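Local coordinates for acyl-CoA hydrolase (Bacillus cereus, PDB 1Y7U) that hydrolyses the thioester bond of acyl-CoA to release coenzyme A and a free acid, probably acting on long-chain fatty acyl groups, at the interface of chains A and B and the interface of chains A and C. Residues are numbered along the deposited sequence; one frame, centred on the assembly and turned at random. Chains: chain A/B/C, Acyl-CoA hydrolase.

Contact 1: the interface of chains A and B. Residues chain A 70-72; chain B 65-67, 162.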
# COMPACT_ATOMS: atom_id res chain seq x y z
N VAL A 70 -19.90 1.78 16.64
CA VAL A 70 -20.06 2.63 15.47
C VAL A 70 -21.17 2.15 14.55
O VAL A 70 -21.20 0.99 14.17
CB VAL A 70 -18.76 2.68 14.63
CG1 VAL A 70 -18.99 3.50 13.40
CG2 VAL A 70 -17.63 3.27 15.42
N ASP A 71 -22.08 3.06 14.20
CA ASP A 71 -23.18 2.74 13.30
C ASP A 71 -22.91 3.40 11.96
O ASP A 71 -22.67 4.61 11.91
CB ASP A 71 -24.52 3.27 13.82
CG ASP A 71 -25.09 2.43 14.93
OD1 ASP A 71 -25.33 1.23 14.70
OD2 ASP A 71 -25.30 2.98 16.02
N PHE A 72 -22.95 2.63 10.88
CA PHE A 72 -22.73 3.22 9.58
C PHE A 72 -24.07 3.66 9.02
O PHE A 72 -24.78 2.91 8.35
CB PHE A 72 -22.00 2.21 8.67
CG PHE A 72 -20.61 1.88 9.15
CD1 PHE A 72 -20.34 0.68 9.80
CD2 PHE A 72 -19.58 2.83 9.04
CE1 PHE A 72 -19.07 0.42 10.36
CE2 PHE A 72 -18.31 2.59 9.60
CZ PHE A 72 -18.06 1.38 10.25
N ALA B 65 -22.91 -3.00 8.86
CA ALA B 65 -23.90 -2.09 9.42
C ALA B 65 -23.43 -1.37 10.66
O ALA B 65 -23.70 -0.18 10.83
CB ALA B 65 -25.19 -2.85 9.73
N SER B 66 -22.74 -2.09 11.54
CA SER B 66 -22.25 -1.48 12.77
C SER B 66 -21.17 -2.33 13.41
O SER B 66 -21.05 -3.52 13.12
CB SER B 66 -23.41 -1.29 13.75
OG SER B 66 -24.07 -2.51 14.03
N MSE B 67 -20.37 -1.71 14.26
CA MSE B 67 -19.31 -2.41 14.98
C MSE B 67 -19.57 -2.22 16.46
O MSE B 67 -19.91 -1.14 16.91
CB MSE B 67 -17.94 -1.84 14.63
CG MSE B 67 -17.09 -2.81 13.83
SE MSE B 67 -15.58 -3.57 14.78
CE MSE B 67 -16.56 -4.65 16.04
N LYS B 162 -28.53 2.39 18.18
CA LYS B 162 -28.72 3.16 16.96
C LYS B 162 -29.36 4.51 17.29
O LYS B 162 -29.09 5.51 16.64
CB LYS B 162 -29.59 2.38 15.98
CG LYS B 162 -29.47 2.86 14.54
CD LYS B 162 -30.29 2.01 13.59
CE LYS B 162 -30.13 2.50 12.15
NZ LYS B 162 -31.04 1.77 11.22
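Strand 70-71 of chain A lies antiparallel beside strand 62-67 of chain B, and the loop residue A:Phe72 continues the pairing past the end of the shorter strand. Both belong to a HotDog acyl-CoA thioesterase domain. A:Val70 and B:Met67, a selenomethionine, form a reciprocal pair: A:Val70 N donates to B:Met67 O at 2.9 Å, and B:Met67 N returns a bond to A:Val70 O at 2.8 Å. Each of these donors lies in the plane of the receiving carbonyl. The third bond, from A:Phe72 N to B:Ala65 O at 2.9 Å, has its donor tilted 27° from the carbonyl plane, yet is nearly straight, 168° at the hydrogen. A:Phe72 CD1 passes 3.6 Å from the same B:Ala65 O, and A:Val70 CG1 sits over one ring face, towards the rim.

Between the bonded pairs, A:Asp71 faces B:Ser66. With CG beside its own backbone N (chi1 -77°), A:Asp71 lays OD1 3.3 Å from B:Ser66 CB and turns OD2 towards helix 142-171, 3.5 Å from B:Lys162 CA. A:Asp71 OD1 is 6.7 Å from the side-chain nitrogen B:Lys162 NZ, too far for a salt bridge. All three residues are coenzyme A-binding positions, which suggests a site built by two chains.

Contact 2: the interface of chains A and C. Residues chain A 48, 51-52, 55; chain C 25, 107.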
# COMPACT_ATOMS: atom_id res chain seq x y z
N MSE A 48 -6.99 6.69 13.27
CA MSE A 48 -5.80 7.38 12.82
C MSE A 48 -5.84 8.86 13.10
O MSE A 48 -4.96 9.41 13.77
CB MSE A 48 -5.60 7.16 11.32
CG MSE A 48 -4.35 7.80 10.75
SE MSE A 48 -2.70 7.16 11.57
CE MSE A 48 -2.31 8.72 12.61
N SER A 51 -5.83 9.52 16.79
CA SER A 51 -4.57 9.33 17.47
C SER A 51 -3.74 10.60 17.32
O SER A 51 -2.90 10.91 18.16
CB SER A 51 -3.81 8.14 16.87
OG SER A 51 -3.14 8.49 15.67
N ILE A 52 -3.96 11.33 16.23
CA ILE A 52 -3.23 12.56 16.00
C ILE A 52 -3.76 13.61 16.98
O ILE A 52 -2.99 14.35 17.56
CB ILE A 52 -3.40 13.07 14.55
CG1 ILE A 52 -2.71 12.10 13.59
CG2 ILE A 52 -2.80 14.46 14.41
CD1 ILE A 52 -2.88 12.45 12.13
N SER A 55 -2.28 12.99 20.41
CA SER A 55 -0.93 13.47 20.64
C SER A 55 -0.79 14.99 20.56
O SER A 55 0.08 15.56 21.21
CB SER A 55 0.04 12.80 19.67
OG SER A 55 -0.42 12.94 18.35
N ARG C 25 0.41 11.29 9.58
CA ARG C 25 1.60 10.99 10.36
C ARG C 25 2.68 10.77 9.31
O ARG C 25 2.39 10.75 8.12
CB ARG C 25 1.39 9.73 11.21
CG ARG C 25 0.74 10.01 12.57
CD ARG C 25 1.73 9.81 13.72
NE ARG C 25 1.28 10.45 14.96
CZ ARG C 25 0.19 10.11 15.63
NH1 ARG C 25 -0.58 9.12 15.20
NH2 ARG C 25 -0.14 10.76 16.73
N LEU C 107 5.70 16.92 16.93
CA LEU C 107 4.87 16.15 17.84
C LEU C 107 4.90 16.56 19.32
O LEU C 107 3.87 16.96 19.88
CB LEU C 107 5.17 14.66 17.68
CG LEU C 107 4.85 14.13 16.27
CD1 LEU C 107 5.26 12.67 16.12
CD2 LEU C 107 3.36 14.30 15.98
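C:Arg25, the last residue of strand 20-25, reaches across to helix 39-58 of chain A, whose residues A:Met48, A:Ser51, A:Ile52 and A:Ser55 receive it. The domain is a HotDog thioesterase, and here the arginine of one copy grips the central hot-dog helix of another. At its base, C:Arg25 CB lies 4.1 Å from the methyl CE of the selenomethionine A:Met48, whose side chain, bent at chi2 and chi3, crosses the arginine obliquely. C:Arg25 CG touches the same methyl and, at 4.2 Å, A:Ile52 CG1. A bend at chi2 (-110°) follows, and the chain then runs past A:Ile52 in the opposite sense. A:Ile52 CG1 lies against one face of the guanidinium group, 3.9 Å above its plane and towards the rim.

The terminal nitrogens take hold of A:Ser51 end-on, one atom each. C:Arg25 NH1 donates to the hydroxyl A:Ser51 OG at 2.7 Å; that hydroxyl donates to A:Met48 O, which would orient it to accept from the arginine. C:Arg25 NH2 bonds to the backbone A:Ser51 O at 3.1 Å, arriving 61° out of the carbonyl plane. C:Arg25 NH2 also donates to A:Ser55 OG at 2.7 Å, but strongly bent (118° at the hydrogen), so probably weaker than its length suggests. A:Ser55 OG has two candidate acceptors for its one hydrogen: A:Ser51 O at 3.2 Å, in plane and on a lone pair, and A:Ile52 O at 3.0 Å.

Contact 3: the interface of chains A and B. Residues chain A 99, 146, 150; chain B 167-168, 171.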
# COMPACT_ATOMS: atom_id res chain seq x y z
N PHE A 99 -13.54 12.62 19.93
CA PHE A 99 -14.75 12.51 19.12
C PHE A 99 -14.30 12.49 17.67
O PHE A 99 -13.36 13.20 17.28
CB PHE A 99 -15.67 13.70 19.36
CG PHE A 99 -16.88 13.70 18.49
CD1 PHE A 99 -17.90 12.76 18.69
CD2 PHE A 99 -16.99 14.58 17.41
CE1 PHE A 99 -19.01 12.71 17.83
CE2 PHE A 99 -18.10 14.54 16.55
CZ PHE A 99 -19.10 13.60 16.75
N GLU A 146 -22.09 20.11 24.19
CA GLU A 146 -23.03 19.01 24.08
C GLU A 146 -22.26 17.71 23.89
O GLU A 146 -22.53 16.70 24.54
CB GLU A 146 -23.96 19.19 22.89
CG GLU A 146 -25.08 20.16 23.11
CD GLU A 146 -26.17 19.98 22.08
OE1 GLU A 146 -25.88 20.16 20.88
OE2 GLU A 146 -27.30 19.64 22.48
N ILE A 150 -22.18 14.26 26.29
CA ILE A 150 -22.33 12.90 25.80
C ILE A 150 -21.09 12.09 26.12
O ILE A 150 -21.18 10.94 26.53
CB ILE A 150 -22.58 12.89 24.28
CG1 ILE A 150 -23.92 13.57 23.99
CG2 ILE A 150 -22.55 11.46 23.76
CD1 ILE A 150 -24.31 13.60 22.53
N LYS B 167 -28.83 10.28 17.26
CA LYS B 167 -28.93 11.50 18.05
C LYS B 167 -27.71 12.38 17.81
O LYS B 167 -27.84 13.56 17.47
CB LYS B 167 -29.01 11.18 19.54
CG LYS B 167 -28.91 12.41 20.43
CD LYS B 167 -28.81 12.06 21.91
CE LYS B 167 -28.75 13.32 22.78
NZ LYS B 167 -28.41 13.02 24.22
N VAL B 168 -26.53 11.81 18.02
CA VAL B 168 -25.29 12.54 17.82
C VAL B 168 -25.24 13.11 16.41
O VAL B 168 -24.82 14.24 16.20
CB VAL B 168 -24.06 11.63 18.05
CG1 VAL B 168 -22.79 12.39 17.72
CG2 VAL B 168 -24.03 11.14 19.48
N LEU B 171 -27.57 16.29 16.19
CA LEU B 171 -27.06 17.53 16.76
C LEU B 171 -25.85 18.09 16.02
O LEU B 171 -25.58 19.28 16.10
CB LEU B 171 -26.72 17.33 18.24
CG LEU B 171 -25.43 16.64 18.64
CD1 LEU B 171 -24.25 17.56 18.41
CD2 LEU B 171 -25.50 16.25 20.10
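Apolar packing pins the C-terminal end of the chain B helix against a helix and strand of chain A, adding to the two-fold A-B pairing of the HotDog thioesterase and burying 188 Å² of protein surface. A:Ile150 and B:Leu171 reach towards each other tip to tip, with A:Ile150 CD1 3.8 Å from B:Leu171 CD2. The extended chi2 of A:Ile150 (-179°) carries that methyl forward, and A:Ile150 CD1 also meets B:Val168 CG2 at 3.9 Å.

The two methyls of B:Val168 serve different partners. While CG2 faces A:Ile150, the B:Val168 and A:Phe99 side chains meet from opposite directions, B:Val168 CG1 lying 3.8 Å from A:Phe99 CE1 and 4.0 Å from A:Phe99 CZ. At B:Leu171, a chi1 of 79° sets CG between the backbone N and carbonyl carbon, placing the branch so that CD2 meets A:Ile150 and B:Leu171 CD1 runs 3.9 Å from the carboxylate oxygen A:Glu146 OE1. B:Lys167 NZ stays 6.9 Å from A:Glu146 OE2, so any attraction between these opposite charges would be long-range.

In the fold, A:Glu146 and A:Ile150 belong to the first turns of helix 142-170, A:Phe99 to strand 95-105, and the chain B residues to the last turns of helix 142-171, which runs roughly antiparallel to its counterpart here.

Contact 1 and contact 3 are parts of the same A-B interface, their C-alpha centres about 15 Å apart. Helix 142-171 of chain B joins them, passing contact 1 at B:Lys162, about two turns before the residues of contact 3, so the coenzyme A-binding lysine and the apolar packing share one helix. Contact 2 belongs to a different two-fold interface, its C-alpha centre about 24 Å from that of contact 1 and 23 Å from that of contact 3, and joins helix 39-58 of chain A to strand 20-25 of chain C. With two distinct partners, each chain could be linked onward into the deposited six-copy assembly.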